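Side-chain contacts in muconate lactonizing enzyme (PDB 3I4K), which belongs to the enolase superfamily, pairing an alpha+beta capping domain with a modified TIM-barrel domain that holds a magnesium ion: residues A[9-14]-A[80-85]; A[39-44]-A[115-120]; A[309-314]-A[345-350]; A[316-319]-A[323-326]. All coordinates share one frame; numbering follows the deposited sequence.

Contact 1. Residues A[9-14]-A[80-85]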
loop_
_atom_site.group_PDB
_atom_site.type_symbol
_atom_site.label_atom_id
_atom_site.label_comp_id
_atom_site.label_asym_id
_atom_site.label_seq_id
_atom_site.Cartn_x
_atom_site.Cartn_y
_atom_site.Cartn_z
ATOM N N GLN A 9 15.338 -13.922 -18.082
ATOM C CA GLN A 9 16.294 -14.074 -19.172
ATOM C C GLN A 9 16.119 -13.008 -20.237
ATOM O O GLN A 9 17.097 -12.483 -20.769
ATOM C CB GLN A 9 16.142 -15.449 -19.835
ATOM C CG GLN A 9 16.143 -16.628 -18.873
ATOM C CD GLN A 9 17.415 -16.721 -18.045
ATOM O OE1 GLN A 9 18.508 -16.930 -18.580
ATOM N NE2 GLN A 9 17.278 -16.566 -16.732
ATOM N N LYS A 10 14.870 -12.681 -20.540
ATOM C CA LYS A 10 14.601 -11.710 -21.585
ATOM C C LYS A 10 13.273 -10.976 -21.404
ATOM O O LYS A 10 12.350 -11.480 -20.764
ATOM C CB LYS A 10 14.629 -12.447 -22.933
ATOM C CG LYS A 10 14.296 -11.620 -24.165
ATOM C CD LYS A 10 14.293 -12.489 -25.429
ATOM C CE LYS A 10 13.287 -13.634 -25.330
ATOM N NZ LYS A 10 13.246 -14.483 -26.560
ATOM N N VAL A 11 13.198 -9.776 -21.968
ATOM C CA VAL A 11 11.991 -8.958 -21.923
ATOM C C VAL A 11 11.789 -8.376 -23.317
ATOM O O VAL A 11 12.676 -7.710 -23.846
ATOM C CB VAL A 11 12.125 -7.792 -20.920
ATOM C CG1 VAL A 11 12.000 -8.298 -19.493
ATOM C CG2 VAL A 11 13.459 -7.128 -21.103
ATOM N N GLU A 12 10.631 -8.639 -23.915
ATOM C CA GLU A 12 10.332 -8.136 -25.252
ATOM C C GLU A 12 9.137 -7.195 -25.216
ATOM O O GLU A 12 8.296 -7.291 -24.327
ATOM C CB GLU A 12 10.006 -9.289 -26.207
ATOM C CG GLU A 12 11.058 -10.385 -26.298
ATOM C CD GLU A 12 10.690 -11.453 -27.322
ATOM O OE1 GLU A 12 9.543 -11.953 -27.280
ATOM O OE2 GLU A 12 11.552 -11.791 -28.165
ATOM N N SER A 13 9.060 -6.297 -26.194
ATOM C CA SER A 13 7.954 -5.348 -26.281
ATOM C C SER A 13 7.426 -5.288 -27.709
ATOM O O SER A 13 8.182 -5.047 -28.652
ATOM C CB SER A 13 8.406 -3.951 -25.837
ATOM O OG SER A 13 9.428 -3.438 -26.677
ATOM N N ARG A 14 6.126 -5.510 -27.862
ATOM C CA ARG A 14 5.501 -5.485 -29.175
ATOM C C ARG A 14 4.409 -4.430 -29.246
ATOM O O ARG A 14 3.554 -4.349 -28.361
ATOM C CB ARG A 14 4.874 -6.846 -29.504
ATOM C CG ARG A 14 5.846 -8.010 -29.593
ATOM C CD ARG A 14 5.103 -9.313 -29.885
ATOM N NE ARG A 14 6.025 -10.421 -30.120
ATOM C CZ ARG A 14 6.830 -10.942 -29.197
ATOM N NH1 ARG A 14 6.833 -10.463 -27.959
ATOM N NH2 ARG A 14 7.644 -11.941 -29.514
ATOM N N VAL A 80 17.349 -3.487 -16.870
ATOM C CA VAL A 80 17.535 -3.511 -15.425
ATOM C C VAL A 80 17.081 -4.854 -14.867
ATOM O O VAL A 80 17.671 -5.371 -13.919
ATOM C CB VAL A 80 16.739 -2.368 -14.715
ATOM C CG1 VAL A 80 16.967 -2.435 -13.205
ATOM C CG2 VAL A 80 17.184 -0.996 -15.248
ATOM N N LEU A 81 16.043 -5.418 -15.473
ATOM C CA LEU A 81 15.488 -6.695 -15.032
ATOM C C LEU A 81 16.354 -7.920 -15.319
ATOM O O LEU A 81 16.463 -8.826 -14.489
ATOM C CB LEU A 81 14.125 -6.928 -15.683
ATOM C CG LEU A 81 12.927 -6.056 -15.321
ATOM C CD1 LEU A 81 13.227 -4.591 -15.576
ATOM C CD2 LEU A 81 11.752 -6.518 -16.148
ATOM N N ILE A 82 16.950 -7.946 -16.506
ATOM C CA ILE A 82 17.769 -9.068 -16.955
ATOM C C ILE A 82 18.809 -9.569 -15.963
ATOM O O ILE A 82 19.617 -8.802 -15.438
ATOM C CB ILE A 82 18.454 -8.723 -18.293
ATOM C CG1 ILE A 82 17.381 -8.443 -19.345
ATOM C CG2 ILE A 82 19.349 -9.875 -18.746
ATOM C CD1 ILE A 82 17.920 -7.947 -20.653
ATOM N N GLY A 83 18.773 -10.873 -15.709
ATOM C CA GLY A 83 19.717 -11.478 -14.790
ATOM C C GLY A 83 19.285 -11.445 -13.337
ATOM O O GLY A 83 20.071 -11.788 -12.452
ATOM N N ARG A 84 18.043 -11.038 -13.085
ATOM C CA ARG A 84 17.528 -10.966 -11.717
ATOM C C ARG A 84 16.274 -11.808 -11.557
ATOM O O ARG A 84 15.549 -12.029 -12.523
ATOM C CB ARG A 84 17.221 -9.515 -11.340
ATOM C CG ARG A 84 18.440 -8.613 -11.368
ATOM C CD ARG A 84 18.093 -7.172 -11.044
ATOM N NE ARG A 84 17.657 -7.005 -9.659
ATOM C CZ ARG A 84 17.366 -5.827 -9.116
ATOM N NH1 ARG A 84 17.467 -4.720 -9.844
ATOM N NH2 ARG A 84 16.978 -5.754 -7.849
ATOM N N ALA A 85 16.026 -12.281 -10.340
ATOM C CA ALA A 85 14.844 -13.096 -10.068
ATOM C C ALA A 85 13.602 -12.209 -10.085
ATOM O O ALA A 85 13.632 -11.083 -9.593
ATOM C CB ALA A 85 14.981 -13.785 -8.710
#

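Contact 2. Residues A[39-44]-A[115-120]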
loop_
_atom_site.group_PDB
_atom_site.type_symbol
_atom_site.label_atom_id
_atom_site.label_comp_id
_atom_site.label_asym_id
_atom_site.label_seq_id
_atom_site.Cartn_x
_atom_site.Cartn_y
_atom_site.Cartn_z
ATOM N N VAL A 39 4.185 -5.957 -23.473
ATOM C CA VAL A 39 5.511 -6.265 -22.956
ATOM C C VAL A 39 5.488 -7.647 -22.315
ATOM O O VAL A 39 4.526 -8.009 -21.643
ATOM C CB VAL A 39 5.955 -5.210 -21.904
ATOM C CG1 VAL A 39 7.357 -5.518 -21.410
ATOM C CG2 VAL A 39 5.912 -3.815 -22.516
ATOM N N SER A 40 6.542 -8.422 -22.531
ATOM C CA SER A 40 6.608 -9.759 -21.962
ATOM C C SER A 40 7.911 -9.994 -21.226
ATOM O O SER A 40 8.979 -9.564 -21.671
ATOM C CB SER A 40 6.457 -10.819 -23.058
ATOM O OG SER A 40 7.504 -10.721 -24.006
ATOM N N VAL A 41 7.807 -10.673 -20.090
ATOM C CA VAL A 41 8.960 -11.012 -19.280
ATOM C C VAL A 41 9.122 -12.531 -19.357
ATOM O O VAL A 41 8.221 -13.291 -18.988
ATOM C CB VAL A 41 8.771 -10.546 -17.815
ATOM C CG1 VAL A 41 9.890 -11.085 -16.932
ATOM C CG2 VAL A 41 8.789 -9.023 -17.769
ATOM N N HIS A 42 10.278 -12.952 -19.864
ATOM C CA HIS A 42 10.600 -14.362 -20.052
ATOM C C HIS A 42 11.504 -14.873 -18.942
ATOM O O HIS A 42 12.629 -14.401 -18.769
ATOM C CB HIS A 42 11.281 -14.538 -21.408
ATOM C CG HIS A 42 10.485 -13.993 -22.552
ATOM N ND1 HIS A 42 9.451 -14.691 -23.141
ATOM C CD2 HIS A 42 10.538 -12.797 -23.185
ATOM C CE1 HIS A 42 8.903 -13.949 -24.087
ATOM N NE2 HIS A 42 9.544 -12.794 -24.133
ATOM N N LEU A 43 10.998 -15.846 -18.194
ATOM C CA LEU A 43 11.738 -16.419 -17.081
ATOM C C LEU A 43 12.454 -17.721 -17.432
ATOM O O LEU A 43 11.979 -18.513 -18.249
ATOM C CB LEU A 43 10.797 -16.661 -15.897
ATOM C CG LEU A 43 10.080 -15.454 -15.285
ATOM C CD1 LEU A 43 9.266 -15.911 -14.085
ATOM C CD2 LEU A 43 11.096 -14.405 -14.863
ATOM N N GLU A 44 13.603 -17.924 -16.793
ATOM C CA GLU A 44 14.430 -19.108 -16.984
ATOM C C GLU A 44 13.613 -20.396 -17.047
ATOM O O GLU A 44 13.896 -21.274 -17.859
ATOM C CB GLU A 44 15.450 -19.198 -15.844
ATOM C CG GLU A 44 16.344 -20.415 -15.893
ATOM C CD GLU A 44 17.060 -20.529 -17.215
ATOM O OE1 GLU A 44 17.719 -19.544 -17.611
ATOM O OE2 GLU A 44 16.963 -21.599 -17.855
ATOM N N HIS A 115 4.633 -9.320 -12.467
ATOM C CA HIS A 115 3.636 -9.905 -11.587
ATOM C C HIS A 115 3.065 -11.157 -12.236
ATOM O O HIS A 115 2.904 -12.187 -11.582
ATOM C CB HIS A 115 2.512 -8.903 -11.312
ATOM C CG HIS A 115 2.795 -7.970 -10.173
ATOM N ND1 HIS A 115 2.488 -8.278 -8.864
ATOM C CD2 HIS A 115 3.373 -6.747 -10.146
ATOM C CE1 HIS A 115 2.864 -7.284 -8.081
ATOM N NE2 HIS A 115 3.405 -6.342 -8.834
ATOM N N ASP A 116 2.758 -11.064 -13.526
ATOM C CA ASP A 116 2.208 -12.201 -14.260
ATOM C C ASP A 116 3.197 -13.376 -14.227
ATOM O O ASP A 116 2.859 -14.470 -13.784
ATOM C CB ASP A 116 1.900 -11.776 -15.707
ATOM C CG ASP A 116 1.003 -12.767 -16.445
ATOM O OD1 ASP A 116 0.112 -13.384 -15.816
ATOM O OD2 ASP A 116 1.173 -12.905 -17.675
ATOM N N ALA A 117 4.426 -13.129 -14.671
ATOM C CA ALA A 117 5.462 -14.156 -14.697
ATOM C C ALA A 117 5.657 -14.836 -13.340
ATOM O O ALA A 117 5.876 -16.047 -13.268
ATOM C CB ALA A 117 6.782 -13.545 -15.168
ATOM N N TRP A 118 5.572 -14.054 -12.269
ATOM C CA TRP A 118 5.749 -14.573 -10.914
ATOM C C TRP A 118 4.527 -15.360 -10.421
ATOM O O TRP A 118 4.663 -16.455 -9.869
ATOM C CB TRP A 118 6.055 -13.409 -9.965
ATOM C CG TRP A 118 6.710 -13.795 -8.667
ATOM C CD1 TRP A 118 7.302 -14.989 -8.363
ATOM C CD2 TRP A 118 6.894 -12.955 -7.522
ATOM N NE1 TRP A 118 7.846 -14.943 -7.101
ATOM C CE2 TRP A 118 7.611 -13.705 -6.563
ATOM C CE3 TRP A 118 6.525 -11.637 -7.215
ATOM C CZ2 TRP A 118 7.965 -13.183 -5.316
ATOM C CZ3 TRP A 118 6.877 -11.118 -5.976
ATOM C CH2 TRP A 118 7.591 -11.890 -5.042
ATOM N N ALA A 119 3.333 -14.809 -10.622
ATOM C CA ALA A 119 2.113 -15.479 -10.189
ATOM C C ALA A 119 1.916 -16.817 -10.913
ATOM O O ALA A 119 1.419 -17.780 -10.328
ATOM C CB ALA A 119 0.910 -14.574 -10.415
ATOM N N ARG A 120 2.290 -16.875 -12.188
ATOM C CA ARG A 120 2.154 -18.117 -12.947
ATOM C C ARG A 120 3.203 -19.121 -12.474
ATOM O O ARG A 120 2.921 -20.317 -12.355
ATOM C CB ARG A 120 2.300 -17.850 -14.451
ATOM C CG ARG A 120 1.069 -17.192 -15.073
ATOM C CD ARG A 120 1.299 -16.821 -16.528
ATOM N NE ARG A 120 0.133 -16.171 -17.117
ATOM C CZ ARG A 120 -0.995 -16.799 -17.429
ATOM N NH1 ARG A 120 -1.111 -18.104 -17.215
ATOM N NH2 ARG A 120 -2.017 -16.119 -17.930
#

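Contact 3. Residues A[309-314]-A[345-350]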
loop_
_atom_site.group_PDB
_atom_site.type_symbol
_atom_site.label_atom_id
_atom_site.label_comp_id
_atom_site.label_asym_id
_atom_site.label_seq_id
_atom_site.Cartn_x
_atom_site.Cartn_y
_atom_site.Cartn_z
ATOM N N ILE A 309 -5.166 -7.941 -21.683
ATOM C CA ILE A 309 -4.113 -8.129 -20.693
ATOM C C ILE A 309 -4.145 -7.014 -19.643
ATOM O O ILE A 309 -4.181 -7.279 -18.442
ATOM C CB ILE A 309 -2.714 -8.159 -21.369
ATOM C CG1 ILE A 309 -2.495 -9.514 -22.054
ATOM C CG2 ILE A 309 -1.623 -7.917 -20.349
ATOM C CD1 ILE A 309 -2.532 -10.705 -21.100
ATOM N N GLY A 310 -4.139 -5.767 -20.107
ATOM C CA GLY A 310 -4.152 -4.644 -19.190
ATOM C C GLY A 310 -5.383 -4.610 -18.312
ATOM O O GLY A 310 -5.299 -4.296 -17.119
ATOM N N THR A 311 -6.527 -4.929 -18.904
ATOM C CA THR A 311 -7.793 -4.939 -18.190
ATOM C C THR A 311 -7.805 -6.034 -17.125
ATOM O O THR A 311 -8.375 -5.862 -16.051
ATOM C CB THR A 311 -8.954 -5.165 -19.169
ATOM O OG1 THR A 311 -9.004 -4.077 -20.107
ATOM C CG2 THR A 311 -10.275 -5.270 -18.425
ATOM N N ALA A 312 -7.167 -7.159 -17.435
ATOM C CA ALA A 312 -7.099 -8.283 -16.510
ATOM C C ALA A 312 -6.187 -7.935 -15.331
ATOM O O ALA A 312 -6.416 -8.365 -14.202
ATOM C CB ALA A 312 -6.576 -9.520 -17.232
ATOM N N ALA A 313 -5.143 -7.163 -15.603
ATOM C CA ALA A 313 -4.229 -6.770 -14.543
ATOM C C ALA A 313 -4.988 -5.848 -13.596
ATOM O O ALA A 313 -4.833 -5.934 -12.377
ATOM C CB ALA A 313 -3.014 -6.063 -15.128
ATOM N N SER A 314 -5.830 -4.984 -14.158
ATOM C CA SER A 314 -6.608 -4.060 -13.339
ATOM C C SER A 314 -7.748 -4.740 -12.583
ATOM O O SER A 314 -8.157 -4.268 -11.520
ATOM C CB SER A 314 -7.151 -2.907 -14.191
ATOM O OG SER A 314 -6.105 -2.009 -14.541
ATOM N N PHE A 345 -14.045 -12.550 -21.589
ATOM C CA PHE A 345 -14.467 -11.995 -20.311
ATOM C C PHE A 345 -15.975 -12.157 -20.228
ATOM O O PHE A 345 -16.642 -12.253 -21.256
ATOM C CB PHE A 345 -14.101 -10.511 -20.229
ATOM C CG PHE A 345 -12.632 -10.254 -20.076
ATOM C CD1 PHE A 345 -12.011 -10.418 -18.848
ATOM C CD2 PHE A 345 -11.867 -9.851 -21.165
ATOM C CE1 PHE A 345 -10.643 -10.183 -18.700
ATOM C CE2 PHE A 345 -10.495 -9.614 -21.032
ATOM C CZ PHE A 345 -9.883 -9.779 -19.796
ATOM N N GLU A 346 -16.517 -12.188 -19.017
ATOM C CA GLU A 346 -17.957 -12.343 -18.866
ATOM C C GLU A 346 -18.592 -11.064 -18.367
ATOM O O GLU A 346 -18.518 -10.759 -17.178
ATOM C CB GLU A 346 -18.280 -13.473 -17.889
ATOM C CG GLU A 346 -17.527 -14.753 -18.149
ATOM C CD GLU A 346 -17.963 -15.871 -17.226
ATOM O OE1 GLU A 346 -17.209 -16.862 -17.105
ATOM O OE2 GLU A 346 -19.061 -15.763 -16.628
ATOM N N TYR A 347 -19.211 -10.321 -19.280
ATOM C CA TYR A 347 -19.879 -9.070 -18.946
ATOM C C TYR A 347 -21.374 -9.300 -18.937
ATOM O O TYR A 347 -21.978 -9.497 -19.992
ATOM C CB TYR A 347 -19.569 -7.988 -19.985
ATOM C CG TYR A 347 -18.159 -7.466 -19.949
ATOM C CD1 TYR A 347 -17.794 -6.430 -19.083
ATOM C CD2 TYR A 347 -17.181 -8.004 -20.785
ATOM C CE1 TYR A 347 -16.488 -5.943 -19.056
ATOM C CE2 TYR A 347 -15.875 -7.527 -20.766
ATOM C CZ TYR A 347 -15.535 -6.496 -19.899
ATOM O OH TYR A 347 -14.241 -6.033 -19.887
ATOM N N LYS A 348 -21.977 -9.289 -17.756
ATOM C CA LYS A 348 -23.416 -9.472 -17.669
ATOM C C LYS A 348 -23.991 -8.725 -16.481
ATOM O O LYS A 348 -23.331 -8.560 -15.456
ATOM C CB LYS A 348 -23.778 -10.963 -17.583
ATOM C CG LYS A 348 -23.265 -11.685 -16.350
ATOM C CD LYS A 348 -23.742 -13.135 -16.339
ATOM C CE LYS A 348 -23.180 -13.903 -15.145
ATOM N NZ LYS A 348 -23.566 -15.346 -15.174
ATOM N N ASP A 349 -25.221 -8.255 -16.639
ATOM C CA ASP A 349 -25.909 -7.528 -15.585
ATOM C C ASP A 349 -25.106 -6.347 -15.032
ATOM O O ASP A 349 -25.106 -6.090 -13.829
ATOM C CB ASP A 349 -26.279 -8.495 -14.455
ATOM C CG ASP A 349 -27.141 -9.649 -14.941
ATOM O OD1 ASP A 349 -28.248 -9.383 -15.464
ATOM O OD2 ASP A 349 -26.710 -10.819 -14.807
ATOM N N GLY A 350 -24.420 -5.636 -15.921
ATOM C CA GLY A 350 -23.652 -4.475 -15.508
ATOM C C GLY A 350 -22.353 -4.773 -14.790
ATOM O O GLY A 350 -21.742 -3.877 -14.203
#

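Contact 4. Residues A[316-319]-A[323-326]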
loop_
_atom_site.group_PDB
_atom_site.type_symbol
_atom_site.label_atom_id
_atom_site.label_comp_id
_atom_site.label_asym_id
_atom_site.label_seq_id
_atom_site.Cartn_x
_atom_site.Cartn_y
_atom_site.Cartn_z
ATOM N N GLN A 316 -7.545 -7.801 -11.390
ATOM C CA GLN A 316 -6.899 -8.533 -10.309
ATOM C C GLN A 316 -6.671 -7.533 -9.179
ATOM O O GLN A 316 -6.769 -7.875 -7.997
ATOM C CB GLN A 316 -5.559 -9.106 -10.774
ATOM C CG GLN A 316 -5.681 -10.183 -11.854
ATOM C CD GLN A 316 -6.140 -11.536 -11.311
ATOM O OE1 GLN A 316 -6.654 -12.372 -12.058
ATOM N NE2 GLN A 316 -5.939 -11.761 -10.020
ATOM N N PHE A 317 -6.374 -6.291 -9.554
ATOM C CA PHE A 317 -6.138 -5.248 -8.566
ATOM C C PHE A 317 -7.448 -4.967 -7.849
ATOM O O PHE A 317 -7.497 -4.954 -6.628
ATOM C CB PHE A 317 -5.604 -3.964 -9.216
ATOM C CG PHE A 317 -5.334 -2.860 -8.223
ATOM C CD1 PHE A 317 -6.279 -1.863 -7.992
ATOM C CD2 PHE A 317 -4.169 -2.870 -7.458
ATOM C CE1 PHE A 317 -6.073 -0.886 -7.004
ATOM C CE2 PHE A 317 -3.950 -1.900 -6.464
ATOM C CZ PHE A 317 -4.912 -0.906 -6.242
ATOM N N ALA A 318 -8.510 -4.759 -8.614
ATOM C CA ALA A 318 -9.809 -4.492 -8.022
ATOM C C ALA A 318 -10.275 -5.659 -7.150
ATOM O O ALA A 318 -10.956 -5.456 -6.143
ATOM C CB ALA A 318 -10.827 -4.221 -9.106
ATOM N N ALA A 319 -9.910 -6.879 -7.538
ATOM C CA ALA A 319 -10.313 -8.059 -6.786
ATOM C C ALA A 319 -9.696 -8.099 -5.394
ATOM O O ALA A 319 -10.290 -8.640 -4.462
ATOM C CB ALA A 319 -9.937 -9.322 -7.549
ATOM N N ALA A 323 -10.459 -0.711 -1.160
ATOM C CA ALA A 323 -10.598 0.727 -1.383
ATOM C C ALA A 323 -11.153 1.078 -2.774
ATOM O O ALA A 323 -11.463 2.243 -3.031
ATOM C CB ALA A 323 -9.265 1.423 -1.146
ATOM N N ILE A 324 -11.240 0.094 -3.678
ATOM C CA ILE A 324 -11.852 0.350 -4.990
ATOM C C ILE A 324 -13.288 0.231 -4.535
ATOM O O ILE A 324 -13.872 -0.850 -4.519
ATOM C CB ILE A 324 -11.572 -0.742 -6.027
ATOM C CG1 ILE A 324 -10.107 -0.711 -6.450
ATOM C CG2 ILE A 324 -12.491 -0.529 -7.250
ATOM C CD1 ILE A 324 -9.719 0.523 -7.264
ATOM N N SER A 325 -13.828 1.366 -4.131
ATOM C CA SER A 325 -15.162 1.472 -3.565
ATOM C C SER A 325 -16.211 2.138 -4.440
ATOM O O SER A 325 -17.338 2.375 -3.985
ATOM C CB SER A 325 -15.030 2.274 -2.282
ATOM O OG SER A 325 -14.250 3.426 -2.578
ATOM N N TYR A 326 -15.855 2.439 -5.684
ATOM C CA TYR A 326 -16.773 3.108 -6.587
ATOM C C TYR A 326 -16.901 2.400 -7.939
ATOM O O TYR A 326 -16.930 3.043 -8.990
ATOM C CB TYR A 326 -16.306 4.554 -6.780
ATOM C CG TYR A 326 -17.302 5.436 -7.487
ATOM C CD1 TYR A 326 -18.598 5.575 -7.002
ATOM C CD2 TYR A 326 -16.949 6.132 -8.644
ATOM C CE1 TYR A 326 -19.516 6.380 -7.645
ATOM C CE2 TYR A 326 -17.863 6.942 -9.297
ATOM C CZ TYR A 326 -19.145 7.065 -8.789
ATOM O OH TYR A 326 -20.048 7.895 -9.411
#

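Contact 1. Residues A[9-14]-A[80-85]
E12 OE1 is gripped by two nitrogens of R14 on one face of a strand whose other face puts V11 against L81. R14 NH2 lies 2.9 Å and R14 NH1 3.2 Å from E12 OE1, both reaching it from the same face, above the carboxylate plane rather than within it. H42 of the neighbouring strand adds a weak bond to this oxygen. The other oxygen, E12 OE2, stands 3.6 Å from K10 NZ, so one carboxylate serves two cations in a network along alternate residues.

V11 takes the opposite side. Its CG1 meets L81 CD2 at 3.8 Å, the two side chains crossing at about a right angle, while V11 CG2 comes no closer than 4.5 Å to I82 CG1. Beyond it, I82 CG2 rests 4.0 Å from Q9 O. A type II turn runs from L81 to R84, with G83 at a positive phi, and Q9 and K10 both face H42 in a classic beta bulge. L81 also packs on V110 and M114 of helix 104-121. An outer strand of the capping domain's three-stranded antiparallel sheet thus sets V11 on the C-terminal end of helix 66-81 and the turn after it, with the E12 salt-bridge network on its other side.

Contact 2. Residues A[39-44]-A[115-120]
The apolar part of this contact gathers round one methyl group, A117 CB, with L43 and V41 of the facing strand. L43 provides the tighter touch: its CD1 lies 3.6 Å from A117 CB and its CG 3.8 Å from the same methyl. The first torsion of L43 (chi1 -61°) turns CG away from its own carbonyl carbon, and CD1 also comes within 3.5 Å of A117 O. V41 is looser, CG1 standing 4.3 Å from A117 CB.

Within the helix, R120 NE forms a salt bridge with D116 OD1 at 3.1 Å, weak as a hydrogen bond, and a longer weak bond to OD2, which lies at the guanidinium edge and in its plane. Backbone nitrogens of Y50 and L360 also bind this carboxylate, and A117 O accepts from S121 OG. One residue on, W118 packs against D128 of the second subunit.

The short side chain of A117 is consistent with the close approach of the V41 and A117 CA atoms, 6.6 Å. Strand 30-43, the middle one of the capping domain's sheet, and helix 104-121 thus cohere by van der Waals packing, while the buried D116 is satisfied by backbone amides and an arginine.

Contact 3. Residues A[309-314]-A[345-350]
Van der Waals contact is represented first by A312 and F345: A312 CB lies 4.2 Å from F345 CZ, at the ring's edge and near its plane, so the phenyl group meets the helix end-on and lays neither face on the methyl. The ring also packs on P308 and L315 of the same helix. A second, lighter touch joins T311 CG2 to Y347 OH at 4.3 Å, the tyrosine bringing its far end to the methyl branch of the threonine. P333 of helix 332-335 packs on T311, F345 and Y347 alike.

The hydrogen bonds of these polar groups point to other partners. T311 OG1 turns back to G307 O, and Y347 OH pairs with L330 O, so both hydroxyls are satisfied while the threonine's methyl faces the tyrosine. G310 N is bonded to E52 OE2 of the capping domain, and S314 OG to T276 OG1.

Helix 308-320 follows strand 298-301 in the beta/alpha order of a TIM barrel; strand 347-348 belongs to the late antiparallel extension that runs, through 351-353, beside the barrel's first strand, 137-144.

Contact 4. Residues A[316-319]-A[323-326]
I324 folds back over the helix it has just left, resting its longer branch on both the ring of F317 and the backbone of A318. Two torsions set this up. CG1 lies beside the backbone N, anti to the carbonyl carbon (chi1 -70°), and the next bond is twisted as well (chi2 -69°), so the branch is bent and CD1 curls to the phenyl group. CD1 meets F317 CE1 at 3.9 Å, in the plane of the ring and at its edge, and CG1 follows at 4.1 Å from the same CE1. Roughly at right angles to this, I324 CG1 also touches A318 CA, again at 4.1 Å. The second branch, CG2, stands beside the alanine methyl, with 4.5 Å between I324 CG2 and A318 CB.

F317 adopts the extended alternative: its CG is anti to the backbone N (chi1 -179°), which carries the ring off the helix until it crosses the isoleucine at a slant. There it also packs on L274 and on L282, S285 and K286 of helix 282-294, while I324 shares L274 and adds C299.

I324 is the centre of an inverse gamma turn; its CB faces the helix and its CA lies 6.1 Å from that of A318. Every touch across this pair is between carbon atoms. Cohesion here is therefore hydrophobic and steric, a buried closure between a barrel helix and the short, weakly bonded strand that follows it, with ring edge, small alanine and bent isoleucine fitted to one another.

Following the chain from its N terminus, strand 8-25 opens contact 1 and strand 30-43 opens contact 2 before either is closed; contact 1 closes at 80-85 and contact 2 at 115-120, so the two loops cross. Their strands are sheet neighbours, joined by the probable K10 O to H42 N bond, and together they fasten that sheet to the helices of the capping domain. Contacts 3 and 4 come later, in the barrel domain. Both start from helix 308-320, and contact 4, a short return to strand 324-325, nests within the longer loop that contact 3 closes at 345-350. Contacts 2 and 3 approach within about 6 Å, nearest atoms, without touching.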